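Local coordinates for nitroalkane oxidase (Podospora anserina, PDB 3MKH), which oxidises primary and secondary nitroalkanes to aldehydes or ketones, using FAD and molecular oxygen and releasing nitrite and hydrogen peroxide, at residues I209-A214 with T246-P251. Numbering follows the deposited sequence.
Sequences ILVTRA and TNVRVP
Ile209 and Val250 meet through methyl groups, with CG2 of Ile209 3.7 Å from CG2 of Val250. The two side chains approach at a slant. In Ile209, CG2 lies anti to the backbone N (chi1 -52° for CG1), which carries this branch to the valine while CG1 stays beside the N. A second apolar touch is looser: CG1 of Val211 lies 4.2 Å from CG1 of Val248. The other branch of Val250 reaches the backbone instead, its CG1 4.1 Å from O of Leu210. These packing residues are buried.

The contact belongs to the beta domain of the acyl-CoA dehydrogenase fold. Strand segments 209-212 and 248-251 run at 109° to each other, their axes 8.3 Å apart. They meet through side chains, across the curl of one sheet, and are not paired by backbone bonds. Their backbones hydrogen-bond elsewhere: Ile209 with Val187 and Leu210 with Asn254, Val248 with Ile164. Asn247 and Val248 together face Ile164 in a G1 beta bulge, where the chain turns a corner.

Ile164 and Leu216 extend the apolar cluster. Ile164 touches Ile209 and Val211, and Leu216 of helix 213-219 touches Val211 and Val248. Thr212 is the N-cap of that helix.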
loop_
_atom_site.group_PDB
_atom_site.type_symbol
_atom_site.label_atom_id
_atom_site.label_comp_id
_atom_site.label_asym_id
_atom_site.label_seq_id
_atom_site.Cartn_x
_atom_site.Cartn_y
_atom_site.Cartn_z
ATOM N N ILE A 209 -40.152 9.413 7.663
ATOM C CA ILE A 209 -41.340 10.259 7.515
ATOM C C ILE A 209 -41.055 11.329 6.487
ATOM O O ILE A 209 -40.013 11.983 6.547
ATOM C CB ILE A 209 -41.726 10.936 8.856
ATOM C CG1 ILE A 209 -41.840 9.879 9.958
ATOM C CG2 ILE A 209 -43.016 11.728 8.720
ATOM C CD1 ILE A 209 -42.365 10.419 11.269
ATOM N N LEU A 210 -41.976 11.499 5.542
ATOM C CA LEU A 210 -41.866 12.546 4.547
ATOM C C LEU A 210 -42.117 13.913 5.166
ATOM O O LEU A 210 -42.957 14.061 6.054
ATOM C CB LEU A 210 -42.836 12.304 3.379
ATOM C CG LEU A 210 -42.685 10.961 2.657
ATOM C CD1 LEU A 210 -43.651 10.848 1.459
ATOM C CD2 LEU A 210 -41.218 10.734 2.245
ATOM N N VAL A 211 -41.364 14.902 4.694
ATOM C CA VAL A 211 -41.594 16.302 5.032
ATOM C C VAL A 211 -41.470 17.136 3.757
ATOM O O VAL A 211 -40.405 17.181 3.129
ATOM C CB VAL A 211 -40.577 16.827 6.078
ATOM C CG1 VAL A 211 -40.783 18.330 6.323
ATOM C CG2 VAL A 211 -40.700 16.048 7.380
ATOM N N THR A 212 -42.558 17.802 3.379
ATOM C CA THR A 212 -42.572 18.602 2.161
ATOM C C THR A 212 -42.402 20.069 2.515
ATOM O O THR A 212 -42.608 20.465 3.664
ATOM C CB THR A 212 -43.893 18.437 1.367
ATOM O OG1 THR A 212 -44.985 19.012 2.107
ATOM C CG2 THR A 212 -44.179 16.970 1.101
ATOM N N ARG A 213 -42.026 20.874 1.532
ATOM C CA ARG A 213 -41.969 22.316 1.751
ATOM C C ARG A 213 -43.348 22.850 2.183
ATOM O O ARG A 213 -43.436 23.719 3.042
ATOM C CB ARG A 213 -41.455 23.041 0.507
ATOM C CG ARG A 213 -41.494 24.564 0.615
ATOM C CD ARG A 213 -40.791 25.107 1.876
ATOM N NE ARG A 213 -40.705 26.566 1.764
ATOM C CZ ARG A 213 -39.718 27.208 1.143
ATOM N NH1 ARG A 213 -38.699 26.524 0.634
ATOM N NH2 ARG A 213 -39.738 28.532 1.045
ATOM N N ALA A 214 -44.416 22.298 1.614
ATOM C CA ALA A 214 -45.776 22.667 2.023
ATOM C C ALA A 214 -46.028 22.396 3.514
ATOM O O ALA A 214 -46.653 23.211 4.189
ATOM C CB ALA A 214 -46.809 21.961 1.162
ATOM N N THR A 246 -38.012 21.928 13.981
ATOM C CA THR A 246 -38.623 22.161 15.291
ATOM C C THR A 246 -40.137 22.029 15.265
ATOM O O THR A 246 -40.812 22.754 14.544
ATOM C CB THR A 246 -38.282 23.552 15.832
ATOM O OG1 THR A 246 -36.863 23.686 15.898
ATOM C CG2 THR A 246 -38.869 23.733 17.239
ATOM N N ASN A 247 -40.654 21.119 16.085
ATOM C CA ASN A 247 -42.085 20.814 16.135
ATOM C C ASN A 247 -42.771 20.809 14.775
ATOM O O ASN A 247 -43.787 21.479 14.565
ATOM C CB ASN A 247 -42.805 21.733 17.122
ATOM C CG ASN A 247 -42.445 21.420 18.567
ATOM O OD1 ASN A 247 -42.308 22.325 19.395
ATOM N ND2 ASN A 247 -42.272 20.136 18.874
ATOM N N VAL A 248 -42.207 20.032 13.855
ATOM C CA VAL A 248 -42.772 19.898 12.530
ATOM C C VAL A 248 -43.856 18.833 12.562
ATOM O O VAL A 248 -43.565 17.647 12.726
ATOM C CB VAL A 248 -41.699 19.489 11.505
ATOM C CG1 VAL A 248 -42.349 19.209 10.142
ATOM C CG2 VAL A 248 -40.628 20.574 11.389
ATOM N N ARG A 249 -45.105 19.251 12.390
ATOM C CA ARG A 249 -46.221 18.322 12.482
ATOM C C ARG A 249 -46.717 17.913 11.105
ATOM O O ARG A 249 -46.961 18.760 10.245
ATOM C CB ARG A 249 -47.366 18.949 13.285
ATOM C CG ARG A 249 -46.952 19.363 14.691
ATOM C CD ARG A 249 -48.140 19.874 15.517
ATOM N NE ARG A 249 -47.783 20.041 16.929
ATOM C CZ ARG A 249 -47.120 21.090 17.413
ATOM N NH1 ARG A 249 -46.733 22.066 16.600
ATOM N NH2 ARG A 249 -46.835 21.164 18.712
ATOM N N VAL A 250 -46.878 16.607 10.902
ATOM C CA VAL A 250 -47.373 16.110 9.628
ATOM C C VAL A 250 -48.460 15.051 9.838
ATOM O O VAL A 250 -48.476 14.349 10.853
ATOM C CB VAL A 250 -46.232 15.518 8.762
ATOM C CG1 VAL A 250 -45.197 16.595 8.440
ATOM C CG2 VAL A 250 -45.593 14.321 9.461
ATOM N N PRO A 251 -49.372 14.944 8.875
ATOM C CA PRO A 251 -50.447 13.953 8.969
ATOM C C PRO A 251 -49.886 12.547 8.780
ATOM O O PRO A 251 -48.728 12.365 8.364
ATOM C CB PRO A 251 -51.397 14.355 7.836
ATOM C CG PRO A 251 -50.514 15.062 6.835
ATOM C CD PRO A 251 -49.466 15.775 7.658
#